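Local structure of iron-regulated outer membrane protein (Neisseria meningitidis, 4B7O) at residues Gln634-Leu643 against Gly655-Gly666; Tyr506-Tyr514 against Ile526-Glu535. The protein serves as a TonB-dependent iron transporter of the outer membrane, and may, like other members of its family, take up iron bound to siderophores. One frame throughout, in Å; residues are numbered along the deposited sequence.

Contact 1 of 2, residues Gln634-Leu643 against Gly655-Gly666; sequences QVGRAWTASL and GWRGRYVQKAVG. Unlike the reference sequence in segment 634-643: A638 (reference Thr).
Q634 and A664 meet ahead of the regular strand pairing, the CB of A664 3.2 Å from the carbonyl O of Q634. At G636 the chains press together, its CA 3.2 Å from the O of Q662, where any CB would collide with that oxygen, so glycine suits the place. A water accepts from the N of R637 and donates to the O of K663, carrying the pairing past an irregular step. R637 runs beside Q662, whose OE1 sits over one face of the guanidinium, 2.9 Å from NE, probably a favourable placement for a partly negative oxygen, though with angles poor for a hydrogen bond. From A638 onward the pairing is regular and antiparallel, with W639 and Y660 exchanging two backbone bonds. The same OE1 of Q662 takes a nearly straight bond from NE1 of W639 (3.1 Å, 173°); it lies in the indole plane, while NE1 stands above the plane of the amide. T640 lays its CG2 alongside R659, 3.7 Å from NH1, and its OG1 bonds to the O of E91. CB of A641 touches CH2 of the W656 indole at 3.8 Å; with CG anti to the backbone N (chi1 158°), one face of that ring lies over the N of G658, offset toward the rim. S642 OG reaches E91, and L643 closes the pairing against W656. In this barrel hairpin, T640, S642, R657 and R659 meet the plug, with D96 pairing with R659, whereas W639, A641, L643, W656 and Y660 form an aromatic and aliphatic face consistent with the lipid-facing wall.

Contact 2 of 2, residues Tyr506-Tyr514 against Ile526-Glu535; sequences YASRSPRLY and ISIADGTKAE
R512 and E535 cross at about a right angle, the guanidinium and carboxylate planes standing 85° apart. NH2 of R512 meets OE1 of E535 at 2.8 Å, in the plane of the guanidinium and on the syn side of the carboxylate, though 27° out of the carboxylate plane; NH1 adds only a weak bond to the same oxygen. Nearly extended beyond CG (chi2 172°), the glutamate reaches across to the arginine, and its OE2 is held separately by the backbone N of L566. R509 lies against the flat side of R512, its CG over the centre of the guanidinium, so an aliphatic carbon packs on that face. R512 NH2 also bonds to the O of N115, and R509 forms a salt bridge with D118; both partners belong to the plug, to which these arginines therefore tie the barrel wall.

The backbones of R509 and E535 form an antiparallel hydrogen-bonded pair, R509 N to E535 O and E535 N to R509 O both 2.9 Å. This is where strands 498-509 and 535-547 of the TonB-dependent barrel part into a long loop, on the side that is extracellular in this family. A534 fits here because its small CB can sit 3.3 Å from the O of R509. Farther out, Y514 and I526 also cross at about a right angle: CD1 of I526 stands over the tyrosine face, 3.7 Å from the ring centroid, in a CH-pi contact, while CG1 approaches CD2 of the ring at 3.4 Å. P511 offers its rigid ring to I528, CG to CD1 4.2 Å. The loop reverses through a type II turn from A529 to T532, in which G531 readily adopts the positive phi.

Overall arrangement
Contact 1 lies in the barrel wall, contact 2 where a strand pair of the same barrel opens into a loop; they share no strand, their centres about 35 Å and nearest atoms about 16 Å apart. Contact 1 joins neighbouring strands of one hairpin over many backbone bonds and is only partly buried, one face meeting the plug and the other consistent with membrane lipid. Contact 2 is more deeply buried and smaller, with just one bridge; side chains and a folded loop do most of its work. Arginines reach plug acids in both, but contact 2 also pairs one with a barrel glutamate across its own segments, whereas contact 1 adds an indole-to-amide bond on its outer side.

Contact 1 of 2, residues Gln634-Leu643 against Gly655-Gly666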
# COMPACT_ATOMS: atom_id res chain seq x y z
N GLN A 634 7.24 3.84 -14.97
CA GLN A 634 8.15 2.87 -15.64
C GLN A 634 9.47 2.60 -14.87
O GLN A 634 10.47 3.33 -15.03
CB GLN A 634 8.50 3.35 -17.05
CG GLN A 634 9.38 2.37 -17.86
CD GLN A 634 8.69 1.01 -18.05
OE1 GLN A 634 8.94 0.03 -17.30
NE2 GLN A 634 7.79 0.96 -19.03
N VAL A 635 9.47 1.58 -14.02
CA VAL A 635 10.60 1.20 -13.18
C VAL A 635 11.55 0.39 -14.09
O VAL A 635 11.11 -0.22 -15.09
CB VAL A 635 10.12 0.43 -11.92
CG1 VAL A 635 11.25 0.13 -10.95
CG2 VAL A 635 9.09 1.27 -11.17
N GLY A 636 12.84 0.43 -13.79
CA GLY A 636 13.82 -0.28 -14.60
C GLY A 636 13.78 -1.70 -14.08
O GLY A 636 13.20 -1.97 -13.03
N ARG A 637 14.33 -2.63 -14.82
CA ARG A 637 14.27 -4.01 -14.38
C ARG A 637 14.91 -4.11 -13.00
O ARG A 637 16.03 -3.63 -12.80
CB ARG A 637 15.06 -4.87 -15.35
CG ARG A 637 14.84 -6.37 -15.15
CD ARG A 637 15.05 -7.06 -16.47
NE ARG A 637 16.46 -7.27 -16.67
CZ ARG A 637 17.01 -7.48 -17.85
NH1 ARG A 637 16.27 -7.50 -18.94
NH2 ARG A 637 18.31 -7.65 -17.93
N ALA A 638 14.25 -4.78 -12.06
CA ALA A 638 14.73 -4.80 -10.74
C ALA A 638 15.23 -6.18 -10.38
O ALA A 638 14.52 -7.14 -10.60
CB ALA A 638 13.63 -4.32 -9.77
N TRP A 639 16.44 -6.25 -9.80
CA TRP A 639 17.06 -7.50 -9.38
C TRP A 639 17.28 -7.43 -7.92
O TRP A 639 17.71 -6.41 -7.43
CB TRP A 639 18.43 -7.70 -10.00
CG TRP A 639 18.44 -7.71 -11.51
CD1 TRP A 639 18.39 -6.63 -12.35
CD2 TRP A 639 18.48 -8.88 -12.40
NE1 TRP A 639 18.40 -7.02 -13.65
CE2 TRP A 639 18.47 -8.35 -13.76
CE3 TRP A 639 18.50 -10.27 -12.22
CZ2 TRP A 639 18.49 -9.17 -14.88
CZ3 TRP A 639 18.53 -11.10 -13.35
CH2 TRP A 639 18.53 -10.57 -14.66
N THR A 640 17.05 -8.53 -7.21
CA THR A 640 17.28 -8.57 -5.79
C THR A 640 18.01 -9.86 -5.58
O THR A 640 17.87 -10.77 -6.39
CB THR A 640 15.96 -8.52 -4.95
OG1 THR A 640 14.94 -9.32 -5.54
CG2 THR A 640 15.38 -7.13 -4.94
N ALA A 641 18.80 -9.97 -4.51
CA ALA A 641 19.44 -11.25 -4.18
C ALA A 641 19.86 -11.16 -2.74
O ALA A 641 20.14 -10.06 -2.25
CB ALA A 641 20.68 -11.50 -5.03
N SER A 642 19.97 -12.29 -2.06
CA SER A 642 20.65 -12.26 -0.79
C SER A 642 21.32 -13.56 -0.54
O SER A 642 20.93 -14.59 -1.08
CB SER A 642 19.70 -11.95 0.41
OG SER A 642 18.58 -12.79 0.42
N LEU A 643 22.29 -13.51 0.35
CA LEU A 643 22.97 -14.71 0.76
C LEU A 643 23.13 -14.59 2.21
O LEU A 643 23.59 -13.56 2.67
CB LEU A 643 24.32 -14.75 0.08
CG LEU A 643 25.17 -15.98 0.36
CD1 LEU A 643 24.33 -17.21 -0.02
CD2 LEU A 643 26.44 -15.87 -0.48
N GLY A 655 24.51 -11.85 6.85
CA GLY A 655 24.17 -11.92 5.48
C GLY A 655 24.35 -10.65 4.73
O GLY A 655 24.60 -9.62 5.31
N TRP A 656 24.16 -10.75 3.44
CA TRP A 656 24.29 -9.66 2.53
C TRP A 656 22.99 -9.60 1.80
O TRP A 656 22.38 -10.65 1.54
CB TRP A 656 25.41 -10.00 1.52
CG TRP A 656 25.29 -9.23 0.25
CD1 TRP A 656 25.68 -7.93 0.02
CD2 TRP A 656 24.67 -9.66 -1.00
NE1 TRP A 656 25.38 -7.56 -1.25
CE2 TRP A 656 24.78 -8.56 -1.91
CE3 TRP A 656 24.07 -10.83 -1.43
CZ2 TRP A 656 24.31 -8.63 -3.19
CZ3 TRP A 656 23.63 -10.88 -2.74
CH2 TRP A 656 23.71 -9.80 -3.59
N ARG A 657 22.60 -8.40 1.38
CA ARG A 657 21.37 -8.22 0.63
C ARG A 657 21.61 -7.18 -0.46
O ARG A 657 22.37 -6.25 -0.28
CB ARG A 657 20.24 -7.78 1.56
CG ARG A 657 18.89 -7.71 0.87
CD ARG A 657 17.71 -7.43 1.81
NE ARG A 657 17.23 -8.63 2.56
CZ ARG A 657 17.39 -8.84 3.88
NH1 ARG A 657 18.06 -8.00 4.64
NH2 ARG A 657 16.90 -9.92 4.47
N GLY A 658 21.00 -7.31 -1.61
CA GLY A 658 21.31 -6.33 -2.62
C GLY A 658 20.15 -6.10 -3.52
O GLY A 658 19.34 -6.98 -3.71
N ARG A 659 20.05 -4.89 -4.07
CA ARG A 659 18.95 -4.56 -4.91
C ARG A 659 19.50 -3.73 -6.01
O ARG A 659 20.14 -2.70 -5.75
CB ARG A 659 17.93 -3.77 -4.11
CG ARG A 659 16.66 -3.55 -4.87
CD ARG A 659 15.68 -2.77 -4.03
NE ARG A 659 14.60 -2.28 -4.89
CZ ARG A 659 13.45 -2.93 -5.13
NH1 ARG A 659 13.21 -4.11 -4.60
NH2 ARG A 659 12.55 -2.38 -5.93
N TYR A 660 19.29 -4.16 -7.24
CA TYR A 660 19.82 -3.45 -8.36
C TYR A 660 18.71 -3.15 -9.27
O TYR A 660 17.93 -4.03 -9.64
CB TYR A 660 20.89 -4.27 -9.06
CG TYR A 660 22.27 -4.19 -8.39
CD1 TYR A 660 22.47 -4.66 -7.07
CD2 TYR A 660 23.40 -3.64 -9.08
CE1 TYR A 660 23.73 -4.59 -6.47
CE2 TYR A 660 24.66 -3.58 -8.47
CZ TYR A 660 24.81 -4.07 -7.18
OH TYR A 660 26.01 -4.01 -6.56
N VAL A 661 18.59 -1.87 -9.62
CA VAL A 661 17.65 -1.51 -10.67
C VAL A 661 18.32 -0.89 -11.86
O VAL A 661 19.21 -0.04 -11.73
CB VAL A 661 16.34 -0.85 -10.17
CG1 VAL A 661 16.26 -0.80 -8.66
CG2 VAL A 661 16.01 0.46 -10.85
N GLN A 662 17.94 -1.39 -13.02
CA GLN A 662 18.51 -0.96 -14.28
C GLN A 662 17.85 0.37 -14.73
O GLN A 662 16.81 0.76 -14.24
CB GLN A 662 18.30 -2.07 -15.33
CG GLN A 662 19.16 -3.26 -15.04
CD GLN A 662 19.17 -4.26 -16.17
OE1 GLN A 662 18.43 -5.25 -16.16
NE2 GLN A 662 20.05 -4.04 -17.14
N LYS A 663 18.51 1.03 -15.66
CA LYS A 663 18.11 2.29 -16.23
C LYS A 663 16.74 2.14 -16.85
O LYS A 663 16.49 1.20 -17.56
CB LYS A 663 19.17 2.64 -17.30
CG LYS A 663 19.07 3.98 -18.03
CD LYS A 663 20.25 4.15 -19.00
CE LYS A 663 19.90 5.02 -20.20
NZ LYS A 663 20.68 4.65 -21.43
N ALA A 664 15.84 3.05 -16.58
CA ALA A 664 14.55 3.08 -17.27
C ALA A 664 14.52 4.29 -18.16
O ALA A 664 15.30 5.23 -17.97
CB ALA A 664 13.42 3.18 -16.27
N VAL A 665 13.60 4.28 -19.12
CA VAL A 665 13.40 5.39 -20.04
C VAL A 665 11.91 5.37 -20.35
O VAL A 665 11.26 4.29 -20.29
CB VAL A 665 14.19 5.22 -21.37
CG1 VAL A 665 15.58 4.62 -21.16
CG2 VAL A 665 13.42 4.36 -22.37
N GLY A 666 11.36 6.53 -20.70
CA GLY A 666 9.95 6.64 -21.02
C GLY A 666 9.04 6.98 -19.84
O GLY A 666 9.25 6.56 -18.68
O HOH W 1 15.31 -1.58 -17.28

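Contact 2 of 2, residues Tyr506-Tyr514 against Ile526-Glu535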
# COMPACT_ATOMS: atom_id res chain seq x y z
N TYR A 506 -11.73 -10.31 -14.49
CA TYR A 506 -12.21 -8.97 -14.57
C TYR A 506 -12.38 -8.40 -13.16
O TYR A 506 -12.72 -9.14 -12.18
CB TYR A 506 -13.60 -8.97 -15.23
CG TYR A 506 -13.49 -9.04 -16.72
CD1 TYR A 506 -13.31 -7.90 -17.46
CD2 TYR A 506 -13.50 -10.29 -17.39
CE1 TYR A 506 -13.18 -7.95 -18.84
CE2 TYR A 506 -13.39 -10.35 -18.76
CZ TYR A 506 -13.24 -9.20 -19.48
OH TYR A 506 -13.12 -9.26 -20.84
N ALA A 507 -12.12 -7.09 -13.06
CA ALA A 507 -12.44 -6.33 -11.81
C ALA A 507 -12.64 -4.87 -12.13
O ALA A 507 -12.09 -4.34 -13.13
CB ALA A 507 -11.36 -6.54 -10.70
N SER A 508 -13.45 -4.20 -11.30
CA SER A 508 -13.67 -2.76 -11.53
C SER A 508 -13.30 -1.94 -10.31
O SER A 508 -13.40 -2.40 -9.18
CB SER A 508 -15.09 -2.44 -11.97
OG SER A 508 -15.99 -3.18 -11.16
N ARG A 509 -12.89 -0.71 -10.56
CA ARG A 509 -12.63 0.25 -9.52
C ARG A 509 -13.37 1.55 -9.83
O ARG A 509 -13.24 2.08 -10.92
CB ARG A 509 -11.16 0.53 -9.50
CG ARG A 509 -10.62 0.95 -8.15
CD ARG A 509 -9.12 0.74 -8.18
NE ARG A 509 -8.44 1.53 -7.18
CZ ARG A 509 -8.24 1.11 -5.95
NH1 ARG A 509 -8.64 -0.09 -5.60
NH2 ARG A 509 -7.60 1.89 -5.09
N SER A 510 -14.18 2.00 -8.87
CA SER A 510 -14.89 3.30 -8.93
C SER A 510 -14.00 4.50 -8.87
O SER A 510 -12.94 4.45 -8.26
CB SER A 510 -15.83 3.40 -7.71
OG SER A 510 -15.15 3.14 -6.49
N PRO A 511 -14.41 5.60 -9.51
CA PRO A 511 -13.58 6.81 -9.58
C PRO A 511 -13.19 7.22 -8.19
O PRO A 511 -14.00 7.09 -7.29
CB PRO A 511 -14.54 7.86 -10.12
CG PRO A 511 -15.74 7.14 -10.62
CD PRO A 511 -15.59 5.69 -10.38
N ARG A 512 -11.96 7.68 -8.00
CA ARG A 512 -11.58 8.20 -6.68
C ARG A 512 -12.07 9.63 -6.50
O ARG A 512 -12.07 10.41 -7.45
CB ARG A 512 -10.08 8.18 -6.47
CG ARG A 512 -9.37 7.06 -7.21
CD ARG A 512 -9.80 5.63 -6.87
NE ARG A 512 -8.93 4.74 -7.68
CZ ARG A 512 -9.10 4.42 -8.97
NH1 ARG A 512 -10.18 4.81 -9.67
NH2 ARG A 512 -8.20 3.66 -9.58
N LEU A 513 -12.53 9.95 -5.30
CA LEU A 513 -12.82 11.36 -4.95
C LEU A 513 -11.55 12.19 -5.08
O LEU A 513 -10.45 11.70 -4.89
CB LEU A 513 -13.36 11.44 -3.53
CG LEU A 513 -14.54 10.51 -3.22
CD1 LEU A 513 -14.73 10.26 -1.73
CD2 LEU A 513 -15.85 11.02 -3.82
N TYR A 514 -11.70 13.44 -5.47
CA TYR A 514 -10.55 14.37 -5.64
C TYR A 514 -9.78 14.58 -4.32
O TYR A 514 -10.26 14.20 -3.24
CB TYR A 514 -11.10 15.71 -6.19
CG TYR A 514 -10.12 16.68 -6.82
CD1 TYR A 514 -9.48 16.40 -8.04
CD2 TYR A 514 -9.87 17.94 -6.21
CE1 TYR A 514 -8.59 17.32 -8.62
CE2 TYR A 514 -8.99 18.84 -6.78
CZ TYR A 514 -8.37 18.55 -7.96
OH TYR A 514 -7.51 19.52 -8.46
N ILE A 526 -15.04 20.73 -8.51
CA ILE A 526 -14.63 19.43 -9.03
C ILE A 526 -15.84 18.54 -9.03
O ILE A 526 -16.22 17.97 -7.98
CB ILE A 526 -13.60 18.72 -8.14
CG1 ILE A 526 -12.31 19.54 -8.00
CG2 ILE A 526 -13.39 17.30 -8.67
CD1 ILE A 526 -11.52 19.79 -9.28
N SER A 527 -16.44 18.42 -10.20
CA SER A 527 -17.62 17.60 -10.38
C SER A 527 -17.31 16.18 -10.97
O SER A 527 -16.15 15.74 -11.08
CB SER A 527 -18.63 18.38 -11.25
OG SER A 527 -19.95 17.88 -11.06
N ILE A 528 -18.35 15.46 -11.36
CA ILE A 528 -18.18 14.23 -12.10
C ILE A 528 -19.14 14.27 -13.29
O ILE A 528 -20.29 14.67 -13.13
CB ILE A 528 -18.50 13.04 -11.20
CG1 ILE A 528 -18.25 11.71 -11.93
CG2 ILE A 528 -19.90 13.17 -10.63
CD1 ILE A 528 -18.27 10.51 -10.99
N ALA A 529 -18.66 13.88 -14.47
CA ALA A 529 -19.46 13.91 -15.69
C ALA A 529 -20.61 12.92 -15.64
O ALA A 529 -20.62 12.01 -14.81
CB ALA A 529 -18.59 13.67 -16.89
N ASP A 530 -21.61 13.13 -16.48
CA ASP A 530 -22.74 12.17 -16.58
C ASP A 530 -22.32 10.80 -17.10
O ASP A 530 -21.49 10.69 -18.02
CB ASP A 530 -23.83 12.73 -17.52
CG ASP A 530 -24.88 13.56 -16.77
OD1 ASP A 530 -25.33 13.14 -15.65
OD2 ASP A 530 -25.25 14.63 -17.32
N GLY A 531 -22.94 9.76 -16.54
CA GLY A 531 -22.65 8.36 -16.91
C GLY A 531 -21.19 7.90 -16.89
O GLY A 531 -20.88 6.88 -17.50
N THR A 532 -20.29 8.62 -16.22
CA THR A 532 -18.90 8.16 -16.14
C THR A 532 -18.83 6.87 -15.32
O THR A 532 -19.40 6.79 -14.23
CB THR A 532 -17.86 9.20 -15.64
OG1 THR A 532 -17.53 8.95 -14.27
CG2 THR A 532 -18.29 10.59 -15.84
N LYS A 533 -18.14 5.88 -15.86
CA LYS A 533 -18.14 4.50 -15.34
C LYS A 533 -16.88 4.23 -14.49
O LYS A 533 -15.89 5.01 -14.54
CB LYS A 533 -18.12 3.49 -16.51
CG LYS A 533 -18.90 3.87 -17.78
CD LYS A 533 -20.17 3.03 -17.92
CE LYS A 533 -21.37 3.90 -18.27
NZ LYS A 533 -21.14 4.82 -19.44
N ALA A 534 -16.92 3.10 -13.79
CA ALA A 534 -15.73 2.45 -13.17
C ALA A 534 -14.69 1.97 -14.16
O ALA A 534 -15.02 1.53 -15.25
CB ALA A 534 -16.14 1.30 -12.27
N GLU A 535 -13.42 2.08 -13.77
CA GLU A 535 -12.28 1.54 -14.49
C GLU A 535 -12.42 0.05 -14.49
O GLU A 535 -12.63 -0.55 -13.42
CB GLU A 535 -11.01 1.88 -13.74
CG GLU A 535 -10.44 3.23 -14.11
CD GLU A 535 -9.28 3.63 -13.20
OE1 GLU A 535 -9.08 2.96 -12.15
OE2 GLU A 535 -8.55 4.60 -13.57